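Local coordinates for tRNA (cytosine(72)-C(5))-methyltransferase (Pyrococcus horikoshii, PDB 5ZVE), which transfers a methyl group from S-adenosyl-L-methionine to carbon 5 of cytosine 72 in several tRNAs, at residues A[226-231]-A[255-260]; A[200-205]-A[265-270]; A[206-211]-A[232-237]. All blocks are in the same frame, centred on the assembly; numbering follows the deposited sequence.

All three contacts belong to the S-adenosyl-methionine-binding domain and touch the same SAH molecule. Contact 2 joins the parallel strands 201-203 and 267-273 by backbone hydrogen bonds and aliphatic packing; it is partly buried and reaches the cofactor only at A205. Contact 1 is the more buried and lies on strand 225-229, the neighbour of 201-203 in the sheet; its apolar side chains give way to carboxylates and backbone groups that hold the adenosine. Contact 3, partly buried, has loop and helix in place of strands, and its one direct hydrogen bond is weak. There R234 and the glycine-rich loop grip ribose and carboxylate, while A207 N bonds D229 of contact 1.

Contact 1: A[226-231]-A[255-260]. With SAH (S-adenosyl-L-homocysteine), chain C.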
loop_
_atom_site.group_PDB
_atom_site.type_symbol
_atom_site.label_atom_id
_atom_site.label_comp_id
_atom_site.label_asym_id
_atom_site.label_seq_id
_atom_site.Cartn_x
_atom_site.Cartn_y
_atom_site.Cartn_z
ATOM N N ILE A 226 5.847 13.029 15.833
ATOM C CA ILE A 226 7.208 12.554 15.668
ATOM C C ILE A 226 7.217 11.378 14.714
ATOM O O ILE A 226 6.579 10.359 14.973
ATOM C CB ILE A 226 7.826 12.143 17.005
ATOM C CG1 ILE A 226 7.886 13.351 17.937
ATOM C CG2 ILE A 226 9.211 11.557 16.785
ATOM C CD1 ILE A 226 8.151 12.997 19.359
ATOM N N ALA A 227 7.941 11.523 13.610
ATOM C CA ALA A 227 7.946 10.506 12.568
ATOM C C ALA A 227 9.327 9.901 12.387
ATOM O O ALA A 227 10.291 10.598 12.075
ATOM C CB ALA A 227 7.453 11.092 11.261
ATOM N N ILE A 228 9.411 8.590 12.581
ATOM C CA ILE A 228 10.686 7.889 12.562
ATOM C C ILE A 228 10.819 6.996 11.339
ATOM O O ILE A 228 9.869 6.320 10.959
ATOM C CB ILE A 228 10.849 7.023 13.828
ATOM C CG1 ILE A 228 10.725 7.885 15.084
ATOM C CG2 ILE A 228 12.160 6.259 13.804
ATOM C CD1 ILE A 228 10.690 7.092 16.353
ATOM N N ASP A 229 12.000 6.986 10.732
ATOM C CA ASP A 229 12.327 5.987 9.724
ATOM C C ASP A 229 13.837 5.810 9.628
ATOM O O ASP A 229 14.593 6.744 9.886
ATOM C CB ASP A 229 11.753 6.359 8.360
ATOM C CG ASP A 229 11.467 5.140 7.508
ATOM O OD1 ASP A 229 12.415 4.588 6.912
ATOM O OD2 ASP A 229 10.290 4.731 7.435
ATOM N N LYS A 230 14.269 4.611 9.255
ATOM C CA LYS A 230 15.692 4.318 9.140
ATOM C C LYS A 230 16.260 4.751 7.792
ATOM O O LYS A 230 17.445 5.062 7.680
ATOM C CB LYS A 230 15.943 2.821 9.338
ATOM C CG LYS A 230 17.407 2.456 9.503
ATOM C CD LYS A 230 17.606 0.949 9.570
ATOM C CE LYS A 230 17.200 0.282 8.258
ATOM N NZ LYS A 230 17.551 -1.170 8.222
ATOM N N SER A 231 15.404 4.795 6.776
ATOM C CA SER A 231 15.849 5.071 5.413
ATOM C C SER A 231 15.889 6.569 5.139
ATOM O O SER A 231 14.876 7.258 5.263
ATOM C CB SER A 231 14.935 4.367 4.406
ATOM O OG SER A 231 15.391 4.547 3.078
ATOM N N MET A 255 16.498 7.192 12.462
ATOM C CA MET A 255 17.012 6.291 13.494
ATOM C C MET A 255 16.422 4.894 13.372
ATOM O O MET A 255 15.401 4.697 12.712
ATOM C CB MET A 255 16.708 6.836 14.895
ATOM C CG MET A 255 15.284 6.571 15.348
ATOM S SD MET A 255 14.928 7.126 17.023
ATOM C CE MET A 255 15.881 5.945 17.980
ATOM N N ASP A 256 17.078 3.929 14.011
ATOM C CA ASP A 256 16.525 2.590 14.175
ATOM C C ASP A 256 15.423 2.645 15.232
ATOM O O ASP A 256 15.695 2.867 16.412
ATOM C CB ASP A 256 17.624 1.598 14.572
ATOM C CG ASP A 256 17.106 0.181 14.763
ATOM O OD1 ASP A 256 15.910 -0.077 14.512
ATOM O OD2 ASP A 256 17.905 -0.685 15.179
ATOM N N ALA A 257 14.180 2.441 14.799
ATOM C CA ALA A 257 13.015 2.583 15.675
ATOM C C ALA A 257 13.006 1.583 16.825
ATOM O O ALA A 257 12.313 1.781 17.821
ATOM C CB ALA A 257 11.740 2.448 14.871
ATOM N N ARG A 258 13.767 0.504 16.678
ATOM C CA ARG A 258 13.868 -0.508 17.720
ATOM C C ARG A 258 14.575 0.028 18.960
ATOM O O ARG A 258 14.458 -0.537 20.045
ATOM C CB ARG A 258 14.599 -1.739 17.189
ATOM C CG ARG A 258 13.818 -2.496 16.133
ATOM C CD ARG A 258 14.671 -3.560 15.468
ATOM N NE ARG A 258 15.926 -3.022 14.965
ATOM C CZ ARG A 258 16.888 -3.763 14.430
ATOM N NH1 ARG A 258 18.000 -3.192 13.992
ATOM N NH2 ARG A 258 16.740 -5.077 14.345
ATOM N N LYS A 259 15.313 1.119 18.787
ATOM C CA LYS A 259 15.973 1.792 19.897
ATOM C C LYS A 259 15.175 2.993 20.401
ATOM O O LYS A 259 15.711 3.823 21.126
ATOM C CB LYS A 259 17.378 2.238 19.487
ATOM C CG LYS A 259 18.258 1.115 18.953
ATOM C CD LYS A 259 19.667 1.607 18.683
ATOM C CE LYS A 259 20.535 1.496 19.926
ATOM N NZ LYS A 259 20.906 0.081 20.202
ATOM N N LEU A 260 13.900 3.080 20.019
ATOM C CA LEU A 260 13.043 4.212 20.404
ATOM C C LEU A 260 13.122 4.671 21.871
ATOM O O LEU A 260 13.175 5.878 22.124
ATOM C CB LEU A 260 11.575 3.908 20.085
ATOM C CG LEU A 260 10.632 5.034 20.540
ATOM C CD1 LEU A 260 10.910 6.337 19.808
ATOM C CD2 LEU A 260 9.181 4.660 20.435
HETATM N N SAH C . 3.777 3.906 7.406
HETATM C CA SAH C . 4.291 4.285 6.095
HETATM C CB SAH C . 4.894 3.084 5.365
HETATM C CG SAH C . 5.688 2.101 6.230
HETATM S SD SAH C . 6.674 0.989 5.197
HETATM C C SAH C . 3.246 4.988 5.225
HETATM O O SAH C . 2.050 4.974 5.517
HETATM O OXT SAH C . 3.572 5.594 4.205
HETATM C "C5'" SAH C . 7.749 0.473 6.566
HETATM C "C4'" SAH C . 8.912 1.422 6.845
HETATM O "O4'" SAH C . 9.669 0.944 7.939
HETATM C "C3'" SAH C . 9.894 1.577 5.691
HETATM O "O3'" SAH C . 9.865 2.910 5.240
HETATM C "C2'" SAH C . 11.265 1.300 6.279
HETATM O "O2'" SAH C . 12.165 2.320 5.922
HETATM C "C1'" SAH C . 11.012 1.349 7.772
HETATM N N9 SAH C . 11.938 0.517 8.571
HETATM C C8 SAH C . 12.387 -0.754 8.317
HETATM N N7 SAH C . 13.214 -1.128 9.323
HETATM C C5 SAH C . 13.300 -0.115 10.213
HETATM C C6 SAH C . 13.997 0.038 11.407
HETATM N N6 SAH C . 14.770 -0.938 11.878
HETATM N N1 SAH C . 13.879 1.218 12.110
HETATM C C2 SAH C . 13.078 2.237 11.631
HETATM N N3 SAH C . 12.392 2.079 10.445
HETATM C C4 SAH C . 12.502 0.921 9.750
#
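I228 meets M255, A257 and L260 with two separate branches, at the carboxyl end of strand 225-229 in the Rossmann-like fold of class I methyltransferases, beside the adenosine of the cofactor product. Its CG2, anti to the backbone N, lies 3.5 Å from CG of M255, close for two carbons, as the side chains cross obliquely; the same methyl also touches CB of A257. The other branch ends in CD1, which meets CD1 of L260 at 3.5 Å, with these two side chains at about a right angle. A beta-branched residue suits the place because it packs in two directions at once. The backbones join as well: N of M255 donates to O of D229 at 3.2 Å.

The two aspartates are turned to the ligand. D229 OD1 lies 2.5 Å from O2' of the ribose, shorter than a normal hydrogen bond, so the exact length is doubtful; its anti lone pair receives N of S231 in an Asx turn. D256 OD1 accepts N6 of the adenine at 3.0 Å and also closes an Asx turn with N of R258. The guanidinium of R258 grips this carboxylate side-on, NE on OD1 and NH1 on OD2, the latter at 2.8 Å. An alanine in place of D256 would probably leave N6 without this acceptor and the R258 guanidinium without its salt bridge, free to turn. Next to it the small A257 lets its CB lie against C2 of the adenine, while its backbone N donates to N1 at 3.0 Å with an N-H...N angle of 166°.

Contact 2: A[200-205]-A[265-270]; sequences VIIDMA and IKADKI. With SAH (S-adenosyl-L-homocysteine), chain C.
V200 and D268 meet beside two paired parallel strands, and the bonds between the segments are mostly backbone. O of V200 accepts from two donors, N of K269 at 3.0 Å and N of D268. N of I202 then donates to O of K269 at 2.9 Å, so that I201 pairs with K269 and I202 with I270. One side chain joins this network: OD2 of D268 receives N of V200 at 3.0 Å through its anti lone pair, an acceptor for the V200 amide.

Apolar contacts gather round I202 and I270. CD1 of I202 touches CB of A267 at 3.8 Å and, more loosely, CG2 of I265, which in turn meets CG1 of V200 at 3.7 Å; alanine keeps the middle of this cluster small. Further on, the unbranched M204 has its chain bent at chi3 (61°), bringing CE to within 3.4 Å of CG2 of I270, a tight fit. On the face of I201, K269 lays CB near CG1 of I201 while NZ forms a salt bridge with D199.

Where the strand gives way to loop, O of A205 accepts the amino N of SAH at 3.0 Å. Adjacent parallel strands whose following loop binds the cofactor are typical of the Rossmann-like class I methyltransferase fold.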
loop_
_atom_site.group_PDB
_atom_site.type_symbol
_atom_site.label_atom_id
_atom_site.label_comp_id
_atom_site.label_asym_id
_atom_site.label_seq_id
_atom_site.Cartn_x
_atom_site.Cartn_y
_atom_site.Cartn_z
ATOM N N VAL A 200 0.940 13.238 22.773
ATOM C CA VAL A 200 2.289 12.991 22.293
ATOM C C VAL A 200 2.192 11.809 21.337
ATOM O O VAL A 200 1.723 10.737 21.718
ATOM C CB VAL A 200 3.270 12.699 23.439
ATOM C CG1 VAL A 200 4.678 12.517 22.899
ATOM C CG2 VAL A 200 3.231 13.829 24.459
ATOM N N ILE A 201 2.614 12.014 20.093
ATOM C CA ILE A 201 2.340 11.055 19.024
ATOM C C ILE A 201 3.601 10.603 18.304
ATOM O O ILE A 201 4.421 11.424 17.896
ATOM C CB ILE A 201 1.369 11.657 17.979
ATOM C CG1 ILE A 201 0.024 11.990 18.625
ATOM C CG2 ILE A 201 1.190 10.716 16.804
ATOM C CD1 ILE A 201 -0.865 12.855 17.762
ATOM N N ILE A 202 3.757 9.291 18.148
ATOM C CA ILE A 202 4.913 8.755 17.444
ATOM C C ILE A 202 4.535 7.776 16.338
ATOM O O ILE A 202 3.846 6.785 16.581
ATOM C CB ILE A 202 5.878 8.038 18.401
ATOM C CG1 ILE A 202 6.317 8.972 19.533
ATOM C CG2 ILE A 202 7.081 7.510 17.626
ATOM C CD1 ILE A 202 7.278 8.321 20.512
ATOM N N ASP A 203 4.991 8.073 15.127
ATOM C CA ASP A 203 4.936 7.143 14.002
ATOM C C ASP A 203 6.343 6.575 13.813
ATOM O O ASP A 203 7.229 7.274 13.328
ATOM C CB ASP A 203 4.439 7.861 12.742
ATOM C CG ASP A 203 4.014 6.908 11.642
ATOM O OD1 ASP A 203 4.326 5.702 11.718
ATOM O OD2 ASP A 203 3.344 7.376 10.698
ATOM N N MET A 204 6.557 5.319 14.198
ATOM C CA MET A 204 7.928 4.819 14.313
ATOM C C MET A 204 8.427 4.104 13.066
ATOM O O MET A 204 9.578 3.684 13.009
ATOM C CB MET A 204 8.074 3.876 15.514
ATOM C CG MET A 204 7.023 2.785 15.626
ATOM S SD MET A 204 7.322 1.757 17.088
ATOM C CE MET A 204 7.166 2.976 18.357
ATOM N N ALA A 205 7.565 3.982 12.066
ATOM C CA ALA A 205 7.980 3.527 10.748
ATOM C C ALA A 205 7.158 4.301 9.736
ATOM O O ALA A 205 6.206 3.772 9.157
ATOM C CB ALA A 205 7.779 2.032 10.594
ATOM N N ILE A 265 11.023 10.145 25.644
ATOM C CA ILE A 265 9.601 10.362 25.419
ATOM C C ILE A 265 8.719 9.209 25.892
ATOM O O ILE A 265 9.001 8.044 25.621
ATOM C CB ILE A 265 9.346 10.625 23.938
ATOM C CG1 ILE A 265 10.188 11.819 23.492
ATOM C CG2 ILE A 265 7.868 10.867 23.679
ATOM C CD1 ILE A 265 10.216 12.030 22.013
ATOM N N LYS A 266 7.646 9.547 26.598
ATOM C CA LYS A 266 6.572 8.602 26.868
ATOM C C LYS A 266 5.334 9.055 26.102
ATOM O O LYS A 266 4.678 10.023 26.485
ATOM C CB LYS A 266 6.276 8.500 28.364
ATOM C CG LYS A 266 7.418 7.982 29.219
ATOM C CD LYS A 266 7.046 8.043 30.698
ATOM C CE LYS A 266 8.258 7.880 31.602
ATOM N NZ LYS A 266 7.872 7.888 33.041
ATOM N N ALA A 267 5.021 8.361 25.013
ATOM C CA ALA A 267 3.949 8.802 24.127
ATOM C C ALA A 267 2.571 8.384 24.609
ATOM O O ALA A 267 2.410 7.364 25.271
ATOM C CB ALA A 267 4.181 8.272 22.721
ATOM N N ASP A 268 1.577 9.191 24.254
ATOM C CA ASP A 268 0.179 8.853 24.473
ATOM C C ASP A 268 -0.332 7.960 23.345
ATOM O O ASP A 268 -1.161 7.073 23.554
ATOM C CB ASP A 268 -0.659 10.127 24.580
ATOM C CG ASP A 268 -0.202 11.024 25.713
ATOM O OD1 ASP A 268 -0.497 10.696 26.879
ATOM O OD2 ASP A 268 0.478 12.037 25.441
ATOM N N LYS A 269 0.174 8.206 22.143
ATOM C CA LYS A 269 -0.271 7.473 20.968
ATOM C C LYS A 269 0.918 7.050 20.134
ATOM O O LYS A 269 1.781 7.860 19.785
ATOM C CB LYS A 269 -1.230 8.323 20.124
ATOM C CG LYS A 269 -2.457 8.807 20.878
ATOM C CD LYS A 269 -3.461 7.685 21.056
ATOM C CE LYS A 269 -4.621 8.115 21.937
ATOM N NZ LYS A 269 -5.268 9.356 21.447
ATOM N N ILE A 270 0.963 5.768 19.811
ATOM C CA ILE A 270 1.988 5.274 18.911
ATOM C C ILE A 270 1.367 4.518 17.749
ATOM O O ILE A 270 0.549 3.616 17.945
ATOM C CB ILE A 270 2.987 4.358 19.638
ATOM C CG1 ILE A 270 3.860 5.171 20.596
ATOM C CG2 ILE A 270 3.852 3.639 18.637
ATOM C CD1 ILE A 270 4.926 4.348 21.299
HETATM N N SAH C . 3.777 3.906 7.406
HETATM C CA SAH C . 4.291 4.285 6.095
HETATM C CB SAH C . 4.894 3.084 5.365
HETATM C CG SAH C . 5.688 2.101 6.230
HETATM S SD SAH C . 6.674 0.989 5.197
HETATM C C SAH C . 3.246 4.988 5.225
HETATM O O SAH C . 2.050 4.974 5.517
HETATM O OXT SAH C . 3.572 5.594 4.205
HETATM C "C5'" SAH C . 7.749 0.473 6.566
HETATM C "C4'" SAH C . 8.912 1.422 6.845
HETATM O "O4'" SAH C . 9.669 0.944 7.939
HETATM C "C3'" SAH C . 9.894 1.577 5.691
HETATM O "O3'" SAH C . 9.865 2.910 5.240
HETATM C "C2'" SAH C . 11.265 1.300 6.279
HETATM O "O2'" SAH C . 12.165 2.320 5.922
HETATM C "C1'" SAH C . 11.012 1.349 7.772
HETATM N N9 SAH C . 11.938 0.517 8.571
HETATM C C8 SAH C . 12.387 -0.754 8.317
HETATM N N7 SAH C . 13.214 -1.128 9.323
HETATM C C5 SAH C . 13.300 -0.115 10.213
HETATM C C6 SAH C . 13.997 0.038 11.407
HETATM N N6 SAH C . 14.770 -0.938 11.878
HETATM N N1 SAH C . 13.879 1.218 12.110
HETATM C C2 SAH C . 13.078 2.237 11.631
HETATM N N3 SAH C . 12.392 2.079 10.445
HETATM C C4 SAH C . 12.502 0.921 9.750
#

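Contact 3: A[206-211]-A[232-237]; sequences AAPGGK and KNRLRK. With SAH (S-adenosyl-L-homocysteine), chain C.
A207 and P208 pack against R234 in a small loop-to-helix contact that SAH helps to join: the loop leads from strand 201-203 to helix 210-218, and R234 stands on the first turn of helix 232-245. CB of A207 lies over the backbone of that turn, 3.4 Å from O of R234, and has CD2 of L235 more loosely beside it; the small methyl lets the two backbones come close. P208, preceded by a cis peptide bond, lies side by side with R234, its CD 3.4 Å from NH2.

The arginine's chain is bent at chi3 (65°), which swings NE to O3' of the ribose. Their separation of 2.5 Å is doubtfully short, but O3' lies at the guanidinium edge near its plane, while NH2 makes a weak bond to O of A207 at 3.1 Å. The loop is the glycine-rich, cofactor-binding loop that follows the first strand of class I methyltransferases. Here G209, the N-cap of helix 210-218, has a positive phi (105°) at which a side chain would jam against O of P208. A CB on G210 would be crowded by the carboxylate of SAH. That carboxylate sits at the helix start, whose partial positive charge probably favours it. N of G210 donates to OXT of SAH at 3.0 Å. N of K211 donates to O of SAH at 3.2 Å. NZ of K211 forms a salt bridge with D273, another cofactor-binding residue.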
loop_
_atom_site.group_PDB
_atom_site.type_symbol
_atom_site.label_atom_id
_atom_site.label_comp_id
_atom_site.label_asym_id
_atom_site.label_seq_id
_atom_site.Cartn_x
_atom_site.Cartn_y
_atom_site.Cartn_z
ATOM N N ALA A 206 7.536 5.556 9.519
ATOM C CA ALA A 206 6.600 6.545 9.001
ATOM C C ALA A 206 6.712 6.822 7.508
ATOM O O ALA A 206 5.721 7.192 6.887
ATOM C CB ALA A 206 6.765 7.846 9.773
ATOM N N ALA A 207 7.893 6.631 6.927
ATOM C CA ALA A 207 8.111 7.001 5.529
ATOM C C ALA A 207 7.438 6.012 4.580
ATOM O O ALA A 207 7.391 4.818 4.869
ATOM C CB ALA A 207 9.601 7.096 5.235
ATOM N N PRO A 208 6.930 6.501 3.428
ATOM C CA PRO A 208 7.010 7.877 2.914
ATOM C C PRO A 208 6.037 8.888 3.545
ATOM O O PRO A 208 6.007 10.039 3.108
ATOM C CB PRO A 208 6.688 7.703 1.427
ATOM C CG PRO A 208 5.785 6.528 1.388
ATOM C CD PRO A 208 6.284 5.597 2.458
ATOM N N GLY A 209 5.262 8.479 4.542
ATOM C CA GLY A 209 4.470 9.432 5.304
ATOM C C GLY A 209 2.987 9.447 4.998
ATOM O O GLY A 209 2.300 10.428 5.292
ATOM N N GLY A 210 2.495 8.362 4.407
ATOM C CA GLY A 210 1.078 8.212 4.134
ATOM C C GLY A 210 0.222 8.376 5.375
ATOM O O GLY A 210 -0.666 9.221 5.425
ATOM N N LYS A 211 0.499 7.575 6.395
ATOM C CA LYS A 211 -0.296 7.621 7.611
ATOM C C LYS A 211 0.095 8.809 8.476
ATOM O O LYS A 211 -0.728 9.331 9.224
ATOM C CB LYS A 211 -0.172 6.312 8.392
ATOM C CG LYS A 211 -0.767 5.112 7.666
ATOM C CD LYS A 211 -0.446 3.806 8.371
ATOM C CE LYS A 211 -1.060 2.632 7.636
ATOM N NZ LYS A 211 -0.398 2.401 6.322
ATOM N N LYS A 232 17.059 7.067 4.751
ATOM C CA LYS A 232 17.220 8.492 4.487
ATOM C C LYS A 232 16.526 8.893 3.190
ATOM O O LYS A 232 15.972 9.989 3.085
ATOM C CB LYS A 232 18.703 8.866 4.435
ATOM C CG LYS A 232 18.963 10.366 4.346
ATOM C CD LYS A 232 20.452 10.664 4.383
ATOM C CE LYS A 232 21.052 10.230 5.713
ATOM N NZ LYS A 232 22.543 10.268 5.718
ATOM N N ASN A 233 16.561 8.000 2.205
ATOM C CA ASN A 233 15.913 8.244 0.921
ATOM C C ASN A 233 14.396 8.307 1.057
ATOM O O ASN A 233 13.751 9.216 0.532
ATOM C CB ASN A 233 16.304 7.169 -0.090
ATOM C CG ASN A 233 17.785 7.183 -0.407
ATOM O OD1 ASN A 233 18.474 8.176 -0.165
ATOM N ND2 ASN A 233 18.285 6.082 -0.958
ATOM N N ARG A 234 13.829 7.327 1.752
ATOM C CA ARG A 234 12.397 7.317 2.009
ATOM C C ARG A 234 11.995 8.510 2.879
ATOM O O ARG A 234 10.898 9.051 2.733
ATOM C CB ARG A 234 11.976 5.989 2.650
ATOM C CG ARG A 234 12.167 4.795 1.721
ATOM C CD ARG A 234 11.953 3.470 2.430
ATOM N NE ARG A 234 10.580 3.284 2.895
ATOM C CZ ARG A 234 9.545 2.985 2.115
ATOM N NH1 ARG A 234 9.711 2.830 0.809
ATOM N NH2 ARG A 234 8.335 2.839 2.644
ATOM N N LEU A 235 12.884 8.926 3.774
ATOM C CA LEU A 235 12.667 10.155 4.530
ATOM C C LEU A 235 12.746 11.382 3.626
ATOM O O LEU A 235 12.024 12.354 3.822
ATOM C CB LEU A 235 13.677 10.275 5.670
ATOM C CG LEU A 235 13.336 9.465 6.918
ATOM C CD1 LEU A 235 14.428 9.614 7.957
ATOM C CD2 LEU A 235 12.000 9.910 7.475
ATOM N N ARG A 236 13.640 11.338 2.646
ATOM C CA ARG A 236 13.746 12.408 1.658
ATOM C C ARG A 236 12.450 12.543 0.857
ATOM O O ARG A 236 11.987 13.651 0.587
ATOM C CB ARG A 236 14.927 12.156 0.720
ATOM C CG ARG A 236 15.139 13.233 -0.328
ATOM C CD ARG A 236 16.427 12.990 -1.094
ATOM N NE ARG A 236 17.535 12.705 -0.187
ATOM C CZ ARG A 236 18.803 12.583 -0.565
ATOM N NH1 ARG A 236 19.136 12.724 -1.841
ATOM N NH2 ARG A 236 19.741 12.325 0.336
ATOM N N LYS A 237 11.878 11.409 0.462
ATOM C CA LYS A 237 10.589 11.408 -0.214
ATOM C C LYS A 237 9.505 11.939 0.716
ATOM O O LYS A 237 8.583 12.635 0.283
ATOM C CB LYS A 237 10.230 10.004 -0.703
ATOM C CG LYS A 237 8.934 9.954 -1.501
ATOM C CD LYS A 237 9.019 10.857 -2.721
ATOM C CE LYS A 237 7.740 10.818 -3.538
ATOM N NZ LYS A 237 7.831 11.681 -4.750
HETATM N N SAH C . 3.777 3.906 7.406
HETATM C CA SAH C . 4.291 4.285 6.095
HETATM C CB SAH C . 4.894 3.084 5.365
HETATM C CG SAH C . 5.688 2.101 6.230
HETATM S SD SAH C . 6.674 0.989 5.197
HETATM C C SAH C . 3.246 4.988 5.225
HETATM O O SAH C . 2.050 4.974 5.517
HETATM O OXT SAH C . 3.572 5.594 4.205
HETATM C "C5'" SAH C . 7.749 0.473 6.566
HETATM C "C4'" SAH C . 8.912 1.422 6.845
HETATM O "O4'" SAH C . 9.669 0.944 7.939
HETATM C "C3'" SAH C . 9.894 1.577 5.691
HETATM O "O3'" SAH C . 9.865 2.910 5.240
HETATM C "C2'" SAH C . 11.265 1.300 6.279
HETATM O "O2'" SAH C . 12.165 2.320 5.922
HETATM C "C1'" SAH C . 11.012 1.349 7.772
HETATM N N9 SAH C . 11.938 0.517 8.571
HETATM C C8 SAH C . 12.387 -0.754 8.317
HETATM N N7 SAH C . 13.214 -1.128 9.323
HETATM C C5 SAH C . 13.300 -0.115 10.213
HETATM C C6 SAH C . 13.997 0.038 11.407
HETATM N N6 SAH C . 14.770 -0.938 11.878
HETATM N N1 SAH C . 13.879 1.218 12.110
HETATM C C2 SAH C . 13.078 2.237 11.631
HETATM N N3 SAH C . 12.392 2.079 10.445
HETATM C C4 SAH C . 12.502 0.921 9.750
#